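Local coordinates for protein leucine aminopeptidase (Parabacteroides distasonis, PDB 3TC8) that probably acts as a zinc-dependent exopeptidase of the M28 family, removing residues from the amino terminus of peptides, and binds a zinc ion, at residues V19-V31 and I290-E304. Residues are numbered along the deposited sequence; the frame is centred on the assembly and turned at random. Where two conformers were deposited one is given.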
loop_
_atom_site.group_PDB
_atom_site.type_symbol
_atom_site.label_atom_id
_atom_site.label_comp_id
_atom_site.label_asym_id
_atom_site.label_seq_id
_atom_site.Cartn_x
_atom_site.Cartn_y
_atom_site.Cartn_z
ATOM N N VAL A 19 -5.322 13.391 -18.289
ATOM C CA VAL A 19 -4.907 12.359 -17.364
ATOM C C VAL A 19 -3.961 11.365 -18.056
ATOM O O VAL A 19 -4.337 10.792 -19.077
ATOM C CB VAL A 19 -6.115 11.643 -16.757
ATOM C CG1 VAL A 19 -5.644 10.660 -15.691
ATOM C CG2 VAL A 19 -7.121 12.621 -16.139
ATOM N N PRO A 20 -2.778 11.105 -17.499
ATOM C CA PRO A 20 -1.908 10.112 -18.072
ATOM C C PRO A 20 -2.528 8.721 -18.090
ATOM O O PRO A 20 -3.417 8.394 -17.319
ATOM C CB PRO A 20 -0.698 10.154 -17.135
ATOM C CG PRO A 20 -0.722 11.401 -16.471
ATOM C CD PRO A 20 -2.156 11.777 -16.357
ATOM N N ASP A 21 -1.955 7.881 -18.940
ATOM C CA ASP A 21 -2.338 6.488 -19.121
ATOM C C ASP A 21 -1.492 5.611 -18.186
ATOM O O ASP A 21 -0.263 5.518 -18.364
ATOM C CB ASP A 21 -2.028 6.170 -20.594
ATOM C CG ASP A 21 -2.602 4.873 -21.092
ATOM O OD1 ASP A 21 -3.051 4.029 -20.296
ATOM O OD2 ASP A 21 -2.564 4.662 -22.328
ATOM N N PHE A 22 -2.094 4.954 -17.222
ATOM C CA PHE A 22 -1.418 3.996 -16.354
ATOM C C PHE A 22 -1.085 2.763 -17.202
ATOM O O PHE A 22 -1.973 2.123 -17.775
ATOM C CB PHE A 22 -2.368 3.611 -15.238
ATOM C CG PHE A 22 -1.826 2.592 -14.230
ATOM C CD1 PHE A 22 -2.015 1.239 -14.426
ATOM C CD2 PHE A 22 -1.209 3.028 -13.083
ATOM C CE1 PHE A 22 -1.596 0.339 -13.472
ATOM C CE2 PHE A 22 -0.790 2.111 -12.116
ATOM C CZ PHE A 22 -1.013 0.782 -12.322
ATOM N N ASN A 23 0.195 2.399 -17.256
ATOM C CA ASN A 23 0.624 1.234 -18.016
ATOM C C ASN A 23 0.627 0.031 -17.088
ATOM O O ASN A 23 1.522 -0.118 -16.232
ATOM C CB ASN A 23 2.014 1.521 -18.603
ATOM C CG ASN A 23 2.565 0.425 -19.464
ATOM O OD1 ASN A 23 2.387 -0.735 -19.222
ATOM N ND2 ASN A 23 3.422 0.827 -20.384
ATOM N N ALA A 24 -0.374 -0.835 -17.239
ATOM C CA ALA A 24 -0.520 -1.969 -16.339
ATOM C C ALA A 24 0.588 -3.000 -16.535
ATOM O O ALA A 24 0.959 -3.672 -15.561
ATOM C CB ALA A 24 -1.879 -2.592 -16.479
ATOM N N ASP A 25 1.122 -3.162 -17.742
ATOM C CA ASP A 25 2.270 -4.043 -17.982
ATOM C C ASP A 25 3.435 -3.587 -17.140
ATOM O O ASP A 25 4.167 -4.386 -16.551
ATOM C CB ASP A 25 2.739 -4.010 -19.451
ATOM C CG ASP A 25 1.871 -4.842 -20.392
ATOM O OD1 ASP A 25 1.066 -5.702 -19.957
ATOM O OD2 ASP A 25 2.049 -4.641 -21.622
ATOM N N SER A 26 3.669 -2.292 -17.128
ATOM C CA SER A 26 4.705 -1.703 -16.337
ATOM C C SER A 26 4.513 -1.911 -14.835
ATOM O O SER A 26 5.444 -2.302 -14.119
ATOM C CB SER A 26 4.829 -0.218 -16.669
ATOM O OG SER A 26 5.668 0.471 -15.748
ATOM N N ALA A 27 3.295 -1.652 -14.374
ATOM C CA ALA A 27 3.005 -1.904 -12.971
ATOM C C ALA A 27 3.270 -3.374 -12.612
ATOM O O ALA A 27 3.818 -3.674 -11.554
ATOM C CB ALA A 27 1.567 -1.505 -12.662
ATOM N N TYR A 28 2.807 -4.282 -13.459
ATOM C CA TYR A 28 3.023 -5.700 -13.221
ATOM C C TYR A 28 4.511 -6.020 -13.087
ATOM O O TYR A 28 4.937 -6.731 -12.179
ATOM C CB TYR A 28 2.399 -6.488 -14.372
ATOM C CG TYR A 28 2.509 -7.979 -14.241
ATOM C CD1 TYR A 28 3.670 -8.665 -14.552
ATOM C CD2 TYR A 28 1.416 -8.708 -13.798
ATOM C CE1 TYR A 28 3.704 -10.077 -14.404
ATOM C CE2 TYR A 28 1.448 -10.094 -13.647
ATOM C CZ TYR A 28 2.585 -10.752 -13.938
ATOM O OH TYR A 28 2.632 -12.145 -13.789
ATOM N N ALA A 29 5.319 -5.446 -13.969
ATOM C CA ALA A 29 6.748 -5.675 -13.917
ATOM C C ALA A 29 7.341 -5.100 -12.640
ATOM O O ALA A 29 8.310 -5.681 -12.113
ATOM C CB ALA A 29 7.434 -5.094 -15.149
ATOM N N TYR A 30 6.843 -3.957 -12.147
ATOM C CA TYR A 30 7.310 -3.451 -10.843
ATOM C C TYR A 30 6.978 -4.405 -9.711
ATOM O O TYR A 30 7.751 -4.528 -8.750
ATOM C CB TYR A 30 6.771 -2.049 -10.566
ATOM C CG TYR A 30 7.383 -0.917 -11.333
ATOM C CD1 TYR A 30 8.760 -0.774 -11.398
ATOM C CD2 TYR A 30 6.616 0.028 -11.960
ATOM C CE1 TYR A 30 9.346 0.302 -12.077
ATOM C CE2 TYR A 30 7.184 1.093 -12.625
ATOM C CZ TYR A 30 8.561 1.216 -12.681
ATOM O OH TYR A 30 9.095 2.295 -13.356
ATOM N N VAL A 31 5.806 -5.042 -9.740
ATOM C CA VAL A 31 5.495 -6.075 -8.769
ATOM C C VAL A 31 6.502 -7.203 -8.872
ATOM O O VAL A 31 7.059 -7.662 -7.859
ATOM C CB VAL A 31 4.025 -6.586 -8.893
ATOM C CG1 VAL A 31 3.718 -7.606 -7.812
ATOM C CG2 VAL A 31 3.005 -5.453 -8.843
ATOM N N ILE A 290 -1.456 -12.192 -9.627
ATOM C CA ILE A 290 -1.375 -10.807 -10.020
ATOM C C ILE A 290 -1.911 -10.649 -11.426
ATOM O O ILE A 290 -1.594 -11.441 -12.312
ATOM C CB ILE A 290 0.060 -10.286 -9.861
ATOM C CG1 ILE A 290 0.551 -10.511 -8.401
ATOM C CG2 ILE A 290 0.177 -8.800 -10.251
ATOM C CD1 ILE A 290 -0.255 -9.800 -7.317
ATOM N N ASP A 291 -2.714 -9.608 -11.616
ATOM C CA ASP A 291 -3.500 -9.440 -12.827
ATOM C C ASP A 291 -3.425 -8.006 -13.319
ATOM O O ASP A 291 -3.705 -7.065 -12.568
ATOM C CB ASP A 291 -4.932 -9.847 -12.525
ATOM C CG ASP A 291 -5.779 -9.841 -13.694
ATOM O OD1 ASP A 291 -6.338 -8.765 -14.012
ATOM O OD2 ASP A 291 -5.945 -10.914 -14.299
ATOM N N ARG A 292 -3.043 -7.820 -14.579
ATOM C CA ARG A 292 -2.907 -6.511 -15.168
ATOM C C ARG A 292 -4.230 -5.744 -15.174
ATOM O O ARG A 292 -4.216 -4.525 -15.055
ATOM C CB ARG A 292 -2.338 -6.631 -16.566
ATOM C CG ARG A 292 -0.908 -7.013 -16.592
ATOM C CD ARG A 292 -0.476 -7.502 -17.967
ATOM N NE ARG A 292 0.952 -7.838 -18.048
ATOM C CZ ARG A 292 1.471 -8.989 -17.680
ATOM N NH1 ARG A 292 0.701 -9.942 -17.178
ATOM N NH2 ARG A 292 2.764 -9.212 -17.855
ATOM N N GLU A 293 -5.336 -6.426 -15.408
ATOM C CA GLU A 293 -6.612 -5.721 -15.460
ATOM C C GLU A 293 -6.964 -5.128 -14.088
ATOM O O GLU A 293 -7.496 -4.022 -14.009
ATOM C CB GLU A 293 -7.714 -6.614 -16.032
ATOM C CG GLU A 293 -7.688 -6.788 -17.562
ATOM C CD GLU A 293 -6.374 -7.304 -18.134
ATOM O OE1 GLU A 293 -5.642 -6.525 -18.815
ATOM O OE2 GLU A 293 -6.076 -8.507 -17.944
ATOM N N THR A 294 -6.682 -5.866 -13.006
ATOM C CA THR A 294 -6.936 -5.315 -11.679
ATOM C C THR A 294 -6.043 -4.107 -11.420
ATOM O O THR A 294 -6.493 -3.072 -10.941
ATOM C CB THR A 294 -6.698 -6.375 -10.591
ATOM O OG1 THR A 294 -7.470 -7.522 -10.945
ATOM C CG2 THR A 294 -7.068 -5.871 -9.233
ATOM N N LEU A 295 -4.737 -4.254 -11.695
ATOM C CA LEU A 295 -3.825 -3.142 -11.490
ATOM C C LEU A 295 -4.266 -1.916 -12.283
ATOM O O LEU A 295 -4.178 -0.813 -11.778
ATOM C CB LEU A 295 -2.420 -3.573 -11.889
ATOM C CG LEU A 295 -1.709 -4.588 -11.007
ATOM C CD1 LEU A 295 -0.457 -5.115 -11.666
ATOM C CD2 LEU A 295 -1.368 -4.006 -9.612
ATOM N N LYS A 296 -4.694 -2.123 -13.527
ATOM C CA LYS A 296 -5.158 -1.017 -14.360
ATOM C C LYS A 296 -6.327 -0.299 -13.715
ATOM O O LYS A 296 -6.386 0.942 -13.695
ATOM C CB LYS A 296 -5.542 -1.556 -15.742
ATOM C CG LYS A 296 -6.077 -0.481 -16.704
ATOM C CD LYS A 296 -5.099 0.613 -17.019
ATOM C CE LYS A 296 -5.548 1.420 -18.200
ATOM N NZ LYS A 296 -4.682 2.594 -18.486
ATOM N N ALA A 297 -7.307 -1.052 -13.228
ATOM C CA ALA A 297 -8.497 -0.439 -12.632
ATOM C C ALA A 297 -8.106 0.430 -11.436
ATOM O O ALA A 297 -8.558 1.559 -11.306
ATOM C CB ALA A 297 -9.490 -1.515 -12.218
ATOM N N ALA A 298 -7.271 -0.111 -10.537
ATOM C CA ALA A 298 -6.845 0.655 -9.390
ATOM C C ALA A 298 -6.051 1.868 -9.786
ATOM O O ALA A 298 -6.270 2.993 -9.303
ATOM C CB ALA A 298 -6.086 -0.240 -8.421
ATOM N N GLY A 299 -5.038 1.655 -10.616
ATOM C CA GLY A 299 -4.122 2.710 -10.938
ATOM C C GLY A 299 -4.715 3.829 -11.770
ATOM O O GLY A 299 -4.400 5.007 -11.507
ATOM N N GLN A 300 -5.496 3.470 -12.774
ATOM C CA GLN A 300 -6.088 4.501 -13.609
ATOM C C GLN A 300 -7.085 5.329 -12.811
ATOM O O GLN A 300 -7.186 6.541 -13.046
ATOM C CB GLN A 300 -6.737 3.869 -14.851
ATOM C CG GLN A 300 -7.064 4.927 -15.919
ATOM C CD GLN A 300 -5.828 5.564 -16.462
ATOM O OE1 GLN A 300 -4.900 4.862 -16.857
ATOM N NE2 GLN A 300 -5.745 6.886 -16.439
ATOM N N THR A 301 -7.823 4.699 -11.915
ATOM C CA THR A 301 -8.753 5.445 -11.057
ATOM C C THR A 301 -8.009 6.459 -10.210
ATOM O O THR A 301 -8.414 7.626 -10.096
ATOM C CB THR A 301 -9.610 4.481 -10.215
ATOM O OG1 THR A 301 -10.390 3.667 -11.071
ATOM C CG2 THR A 301 -10.508 5.214 -9.216
ATOM N N VAL A 302 -6.864 6.060 -9.598
ATOM C CA VAL A 302 -6.136 6.990 -8.802
ATOM C C VAL A 302 -5.630 8.153 -9.658
ATOM O O VAL A 302 -5.670 9.313 -9.239
ATOM C CB VAL A 302 -4.982 6.286 -8.023
ATOM C CG1 VAL A 302 -4.076 7.296 -7.383
ATOM C CG2 VAL A 302 -5.545 5.320 -6.994
ATOM N N LEU A 303 -5.090 7.875 -10.845
ATOM C CA LEU A 303 -4.645 8.974 -11.706
ATOM C C LEU A 303 -5.788 9.949 -12.004
ATOM O O LEU A 303 -5.628 11.144 -11.999
ATOM C CB LEU A 303 -4.075 8.423 -13.031
ATOM C CG LEU A 303 -2.723 7.726 -12.918
ATOM C CD1 LEU A 303 -2.332 7.148 -14.262
ATOM C CD2 LEU A 303 -1.644 8.654 -12.417
ATOM N N GLU A 304 -6.926 9.398 -12.367
ATOM C CA GLU A 304 -8.100 10.246 -12.666
ATOM C C GLU A 304 -8.428 11.192 -11.521
ATOM O O GLU A 304 -8.721 12.359 -11.745
ATOM C CB GLU A 304 -9.287 9.385 -13.037
ATOM C CG GLU A 304 -10.544 10.176 -13.464
ATOM C CD GLU A 304 -10.403 10.826 -14.845
ATOM O OE1 GLU A 304 -9.609 10.337 -15.677
ATOM O OE2 GLU A 304 -11.150 11.794 -15.140
HETATM O O HOH W 1 4.744 -6.967 -17.610
HETATM O O HOH W 2 0.396 -13.364 -12.839
HETATM O O HOH W 3 1.244 -12.785 -16.730
#
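The R292 guanidinium lies flat on one face of the Y28 ring. The planes are 16° apart, and R292 CZ sits 3.8 Å from the Y28 ring centroid, a cation-pi stack. At the Y28 edge, in the ring plane, lie I290 O and a water that joins I290 O to Y28 OH. D25 OD1 approaches the guanidinium edge, its carboxylate turned steeply to that plane; in the conformer given it forms a salt bridge with R292 NE, with only a weak, bent hydrogen bond. With CG anti to the backbone N (chi1 179°), the F22 ring is laid over G299. G299 CA packs on one face of this ring in a CH-pi contact, 3.7 Å from the F22 centroid. G299 has no side chain to hold the ring off the helix. L303 CD1 lies near the ring plane, 3.7 Å from F22 CB.

Q300 grips the extended segment with both ends of its amide. Q300 NE2 gives a nearly straight bond to P20 O, 2.9 Å away and in the amide plane. Q300 OE1 accepts from F22 N at 2.8 Å and also from K296 NZ. K296 NZ further reaches F22 O, on a lone pair at 2.8 Å, and makes a salt bridge to D21 OD1 whose hydrogen bond is weak, in the conformer given. A leucine in place of Q300 would probably leave P20 O and F22 N without these partners and K296 less firmly positioned.

L295 CD1 packs against A27 CB and Y28 CB, while A24 CB rests 3.4 Å from R292 O. F22 also touches E137 of helix 125-144. The N-terminal arm is thus strapped along the last helix, and helix 24-31 and helix 292-304 run at 108° to each other, joining both chain ends on the M28-type alpha/beta zinc exopeptidase fold.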